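Local coordinates for protein LAE5 (Uncultured bacterium, PDB 5JD3) that probably hydrolyses ester bonds as an alpha/beta-hydrolase esterase of the GDSL-like lipase/acylhydrolase family, at residues Ser28-Arg42 and Arg77-Leu91. Numbering follows the deposited sequence.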
loop_
_atom_site.group_PDB
_atom_site.type_symbol
_atom_site.label_atom_id
_atom_site.label_comp_id
_atom_site.label_asym_id
_atom_site.label_seq_id
_atom_site.Cartn_x
_atom_site.Cartn_y
_atom_site.Cartn_z
ATOM N N SER A 28 6.694 13.591 12.536
ATOM C CA SER A 28 5.923 13.688 11.301
ATOM C C SER A 28 4.686 12.798 11.333
ATOM O O SER A 28 4.650 11.797 12.049
ATOM C CB SER A 28 6.793 13.319 10.100
ATOM O OG SER A 28 7.929 14.161 10.013
ATOM N N LYS A 29 3.673 13.167 10.553
ATOM C CA LYS A 29 2.477 12.343 10.427
ATOM C C LYS A 29 2.421 11.653 9.069
ATOM O O LYS A 29 2.415 12.307 8.027
ATOM C CB LYS A 29 1.210 13.174 10.637
ATOM C CG LYS A 29 -0.063 12.425 10.259
ATOM C CD LYS A 29 -1.275 12.919 11.033
ATOM C CE LYS A 29 -1.779 14.247 10.501
ATOM N NZ LYS A 29 -3.152 14.547 10.996
ATOM N N LEU A 30 2.377 10.325 9.093
ATOM C CA LEU A 30 2.295 9.534 7.873
ATOM C C LEU A 30 0.894 8.967 7.670
ATOM O O LEU A 30 0.370 8.258 8.529
ATOM C CB LEU A 30 3.319 8.397 7.902
ATOM C CG LEU A 30 3.164 7.314 6.833
ATOM C CD1 LEU A 30 3.354 7.886 5.435
ATOM C CD2 LEU A 30 4.136 6.171 7.084
ATOM N N VAL A 31 0.292 9.285 6.528
ATOM C CA VAL A 31 -1.019 8.754 6.183
ATOM C C VAL A 31 -0.885 7.653 5.139
ATOM O O VAL A 31 -0.373 7.883 4.043
ATOM C CB VAL A 31 -1.961 9.855 5.654
ATOM C CG1 VAL A 31 -3.180 9.241 4.984
ATOM C CG2 VAL A 31 -2.376 10.784 6.785
ATOM N N ILE A 32 -1.341 6.455 5.489
ATOM C CA ILE A 32 -1.272 5.313 4.586
ATOM C C ILE A 32 -2.665 4.939 4.092
ATOM O O ILE A 32 -3.546 4.598 4.882
ATOM C CB ILE A 32 -0.615 4.099 5.266
ATOM C CG1 ILE A 32 0.740 4.496 5.855
ATOM C CG2 ILE A 32 -0.460 2.955 4.278
ATOM C CD1 ILE A 32 1.416 3.393 6.638
ATOM N N ILE A 33 -2.856 5.004 2.778
ATOM C CA ILE A 33 -4.170 4.805 2.182
ATOM C C ILE A 33 -4.135 3.696 1.129
ATOM O O ILE A 33 -3.149 3.541 0.408
ATOM C CB ILE A 33 -4.691 6.128 1.560
ATOM C CG1 ILE A 33 -6.117 5.968 1.031
ATOM C CG2 ILE A 33 -3.750 6.625 0.469
ATOM C CD1 ILE A 33 -6.724 7.258 0.524
ATOM N N GLY A 34 -5.207 2.910 1.057
ATOM C CA GLY A 34 -5.288 1.821 0.100
ATOM C C GLY A 34 -6.518 0.949 0.274
ATOM O O GLY A 34 -7.550 1.405 0.764
ATOM N N ASP A 35 -6.404 -0.314 -0.132
ATOM C CA ASP A 35 -7.523 -1.248 -0.056
ATOM C C ASP A 35 -7.540 -2.025 1.261
ATOM O O ASP A 35 -7.093 -1.522 2.291
ATOM C CB ASP A 35 -7.492 -2.213 -1.244
ATOM C CG ASP A 35 -6.105 -2.763 -1.516
ATOM O OD1 ASP A 35 -5.370 -3.053 -0.549
ATOM O OD2 ASP A 35 -5.747 -2.903 -2.706
ATOM N N SER A 36 -8.058 -3.251 1.218
ATOM C CA SER A 36 -8.226 -4.059 2.425
ATOM C C SER A 36 -6.893 -4.470 3.036
ATOM O O SER A 36 -6.808 -4.731 4.236
ATOM C CB SER A 36 -9.058 -5.307 2.127
ATOM O OG SER A 36 -8.276 -6.300 1.488
ATOM N N ILE A 37 -5.857 -4.534 2.206
ATOM C CA ILE A 37 -4.524 -4.873 2.683
ATOM C C ILE A 37 -4.018 -3.766 3.607
ATOM O O ILE A 37 -3.267 -4.021 4.548
ATOM C CB ILE A 37 -3.544 -5.090 1.514
ATOM C CG1 ILE A 37 -4.096 -6.149 0.559
ATOM C CG2 ILE A 37 -2.175 -5.511 2.026
ATOM C CD1 ILE A 37 -4.350 -7.489 1.218
ATOM N N THR A 38 -4.451 -2.538 3.340
ATOM C CA THR A 38 -4.161 -1.414 4.221
ATOM C C THR A 38 -5.183 -1.357 5.356
ATOM O O THR A 38 -4.823 -1.163 6.517
ATOM C CB THR A 38 -4.167 -0.079 3.456
ATOM O OG1 THR A 38 -3.220 -0.140 2.382
ATOM C CG2 THR A 38 -3.800 1.071 4.380
ATOM N N ASP A 39 -6.453 -1.531 4.998
ATOM C CA ASP A 39 -7.560 -1.542 5.955
ATOM C C ASP A 39 -7.302 -2.523 7.094
ATOM O O ASP A 39 -7.212 -2.126 8.256
ATOM C CB ASP A 39 -8.868 -1.901 5.238
ATOM C CG ASP A 39 -10.104 -1.621 6.080
ATOM O OD1 ASP A 39 -10.013 -1.609 7.324
ATOM O OD2 ASP A 39 -11.182 -1.421 5.483
ATOM N N ALA A 40 -7.197 -3.802 6.744
ATOM C CA ALA A 40 -6.886 -4.868 7.696
ATOM C C ALA A 40 -7.880 -4.945 8.857
ATOM O O ALA A 40 -7.525 -5.366 9.958
ATOM C CB ALA A 40 -5.469 -4.698 8.228
ATOM N N GLY A 41 -9.119 -4.537 8.604
ATOM C CA GLY A 41 -10.183 -4.676 9.583
ATOM C C GLY A 41 -10.188 -3.634 10.686
ATOM O O GLY A 41 -10.672 -3.893 11.787
ATOM N N ARG A 42 -9.654 -2.453 10.392
ATOM C CA ARG A 42 -9.648 -1.357 11.356
ATOM C C ARG A 42 -11.067 -0.879 11.643
ATOM O O ARG A 42 -11.981 -1.111 10.853
ATOM C CB ARG A 42 -8.803 -0.189 10.841
ATOM C CG ARG A 42 -9.411 0.524 9.640
ATOM C CD ARG A 42 -8.488 1.605 9.103
ATOM N NE ARG A 42 -9.027 2.247 7.908
ATOM C CZ ARG A 42 -9.741 3.369 7.916
ATOM N NH1 ARG A 42 -10.001 3.983 9.063
ATOM N NH2 ARG A 42 -10.191 3.880 6.779
ATOM N N ARG A 77 3.659 9.622 13.777
ATOM C CA ARG A 77 2.210 9.544 13.901
ATOM C C ARG A 77 1.593 8.911 12.654
ATOM O O ARG A 77 1.463 9.562 11.621
ATOM C CB ARG A 77 1.640 10.942 14.139
ATOM C CG ARG A 77 0.146 11.009 14.395
ATOM C CD ARG A 77 -0.276 12.457 14.596
ATOM N NE ARG A 77 -1.724 12.618 14.658
ATOM C CZ ARG A 77 -2.338 13.789 14.784
ATOM N NH1 ARG A 77 -1.629 14.908 14.860
ATOM N NH2 ARG A 77 -3.662 13.844 14.831
ATOM N N LEU A 78 1.219 7.639 12.755
ATOM C CA LEU A 78 0.711 6.905 11.599
ATOM C C LEU A 78 -0.813 6.882 11.539
ATOM O O LEU A 78 -1.487 6.724 12.557
ATOM C CB LEU A 78 1.250 5.473 11.595
ATOM C CG LEU A 78 2.587 5.247 10.882
ATOM C CD1 LEU A 78 3.740 5.891 11.641
ATOM C CD2 LEU A 78 2.841 3.762 10.671
ATOM N N VAL A 79 -1.347 7.040 10.329
ATOM C CA VAL A 79 -2.788 7.039 10.106
ATOM C C VAL A 79 -3.181 5.998 9.062
ATOM O O VAL A 79 -2.623 5.970 7.964
ATOM C CB VAL A 79 -3.293 8.418 9.638
ATOM C CG1 VAL A 79 -4.815 8.460 9.657
ATOM C CG2 VAL A 79 -2.714 9.526 10.505
ATOM N N ASN A 80 -4.143 5.146 9.403
ATOM C CA ASN A 80 -4.636 4.144 8.466
ATOM C C ASN A 80 -5.899 4.627 7.759
ATOM O O ASN A 80 -6.937 4.827 8.387
ATOM C CB ASN A 80 -4.909 2.821 9.190
ATOM C CG ASN A 80 -5.173 1.666 8.230
ATOM O OD1 ASN A 80 -5.512 1.868 7.063
ATOM N ND2 ASN A 80 -5.020 0.445 8.727
ATOM N N GLN A 81 -5.805 4.806 6.446
ATOM C CA GLN A 81 -6.952 5.226 5.651
ATOM C C GLN A 81 -7.283 4.199 4.573
ATOM O O GLN A 81 -7.700 4.554 3.471
ATOM C CB GLN A 81 -6.694 6.595 5.017
ATOM C CG GLN A 81 -6.810 7.756 5.992
ATOM C CD GLN A 81 -8.221 7.926 6.523
ATOM O OE1 GLN A 81 -9.167 8.107 5.757
ATOM N NE2 GLN A 81 -8.370 7.862 7.841
ATOM N N GLY A 82 -7.097 2.925 4.902
ATOM C CA GLY A 82 -7.386 1.849 3.972
ATOM C C GLY A 82 -8.853 1.461 3.956
ATOM O O GLY A 82 -9.464 1.267 5.007
ATOM N N ASN A 83 -9.417 1.356 2.757
ATOM C CA ASN A 83 -10.805 0.936 2.580
ATOM C C ASN A 83 -10.899 -0.302 1.697
ATOM O O ASN A 83 -10.426 -0.293 0.563
ATOM C CB ASN A 83 -11.640 2.067 1.974
ATOM C CG ASN A 83 -11.873 3.211 2.943
ATOM O OD1 ASN A 83 -11.255 3.280 4.005
ATOM N ND2 ASN A 83 -12.768 4.120 2.576
ATOM N N SER A 84 -11.518 -1.359 2.213
ATOM C CA SER A 84 -11.617 -2.627 1.491
ATOM C C SER A 84 -12.350 -2.496 0.156
ATOM O O SER A 84 -13.308 -1.734 0.033
ATOM C CB SER A 84 -12.321 -3.674 2.358
ATOM O OG SER A 84 -11.610 -3.900 3.562
ATOM N N GLY A 85 -11.883 -3.245 -0.840
ATOM C CA GLY A 85 -12.525 -3.287 -2.143
ATOM C C GLY A 85 -12.166 -2.125 -3.051
ATOM O O GLY A 85 -12.561 -2.093 -4.217
ATOM N N ASN A 86 -11.404 -1.176 -2.519
ATOM C CA ASN A 86 -11.089 0.053 -3.239
ATOM C C ASN A 86 -10.186 -0.130 -4.453
ATOM O O ASN A 86 -9.224 -0.898 -4.425
ATOM C CB ASN A 86 -10.440 1.061 -2.290
ATOM C CG ASN A 86 -11.454 1.952 -1.605
ATOM O OD1 ASN A 86 -11.238 3.156 -1.458
ATOM N ND2 ASN A 86 -12.573 1.369 -1.191
ATOM N N THR A 87 -10.519 0.588 -5.520
ATOM C CA THR A 87 -9.629 0.743 -6.660
ATOM C C THR A 87 -9.044 2.149 -6.602
ATOM O O THR A 87 -9.344 2.907 -5.680
ATOM C CB THR A 87 -10.358 0.526 -7.998
ATOM O OG1 THR A 87 -11.362 1.534 -8.168
ATOM C CG2 THR A 87 -11.011 -0.849 -8.034
ATOM N N VAL A 88 -8.218 2.503 -7.579
ATOM C CA VAL A 88 -7.659 3.849 -7.626
ATOM C C VAL A 88 -8.773 4.846 -7.950
ATOM O O VAL A 88 -8.663 6.038 -7.662
ATOM C CB VAL A 88 -6.516 3.962 -8.660
ATOM C CG1 VAL A 88 -7.064 3.942 -10.080
ATOM C CG2 VAL A 88 -5.694 5.220 -8.414
ATOM N N ARG A 89 -9.854 4.337 -8.536
ATOM C CA ARG A 89 -11.037 5.135 -8.822
ATOM C C ARG A 89 -11.716 5.569 -7.526
ATOM O O ARG A 89 -12.153 6.712 -7.392
ATOM C CB ARG A 89 -12.011 4.342 -9.697
ATOM C CG ARG A 89 -13.239 5.115 -10.146
ATOM C CD ARG A 89 -14.210 4.211 -10.897
ATOM N NE ARG A 89 -13.726 3.864 -12.231
ATOM C CZ ARG A 89 -13.840 2.657 -12.778
ATOM N NH1 ARG A 89 -14.418 1.671 -12.103
ATOM N NH2 ARG A 89 -13.373 2.433 -13.998
ATOM N N ASP A 90 -11.792 4.646 -6.572
ATOM C CA ASP A 90 -12.395 4.924 -5.273
ATOM C C ASP A 90 -11.531 5.870 -4.445
ATOM O O ASP A 90 -12.047 6.701 -3.697
ATOM C CB ASP A 90 -12.626 3.622 -4.501
ATOM C CG ASP A 90 -13.556 2.671 -5.226
ATOM O OD1 ASP A 90 -14.485 3.150 -5.910
ATOM O OD2 ASP A 90 -13.360 1.443 -5.112
ATOM N N LEU A 91 -10.216 5.732 -4.580
ATOM C CA LEU A 91 -9.271 6.571 -3.850
ATOM C C LEU A 91 -9.407 8.040 -4.231
ATOM O O LEU A 91 -9.404 8.918 -3.369
ATOM C CB LEU A 91 -7.836 6.102 -4.102
ATOM C CG LEU A 91 -7.173 5.264 -3.007
ATOM C CD1 LEU A 91 -8.023 4.055 -2.657
ATOM C CD2 LEU A 91 -5.777 4.840 -3.438
HETATM O O HOH W 1 -6.609 -2.207 -5.314
HETATM O O HOH W 2 -10.470 -4.820 5.878
HETATM O O HOH W 3 -11.720 6.429 5.737
#
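Val31 and Val79 lie side by side on one face of the parallel sheet, CG2 of Val31 3.8 Å from CB of Val79, while Leu30, Ile32 and Leu78 pack on the other face. Strand 29-34 is bonded to edge strand 77-82 by a ladder of short backbone bonds, the straightest including Ile32 N to Val79 O (2.8 Å, 173°). At its start Lys29 runs beside Arg77, NZ over the guanidinium face; Leu102 O and Glu49 hold these two cationic ends. From within strand 77-82, Asn80, its CG anti to the backbone N (chi1 -169°), reaches helix 36-39: ND2 donates to Thr38 O (2.7 Å), and OD1 accepts from Gly82 N in an Asx turn. Gly82 fits tightly here, since a CB would strike Thr38 and Asp39. Arg42 grips Gly82 O side-on, with NE at 3.1 Å and NH2 at 3.2 Å, the acceptor close to the guanidinium plane, while Asn80 O sits over one face; NH2 also bonds weakly to Asn83 OD1. With an alanine here these donors go, which would probably leave Gly82 O without its two bonds and Asn83 OD1 without its weak one. Asp39 receives Ser84 N on the anti lone pair of OD2 (3.3 Å). Ser36, hydrogen-bonded to His216, is consistent with the GDSL nucleophile; Gly85, beside it, and Asn114 probably supply the oxyanion hole with the Ser36 amide. The Asp39-Ser84 and Gly34 O-Asn83 N bonds therefore probably hold the Ser36 turn against the Gly85 loop.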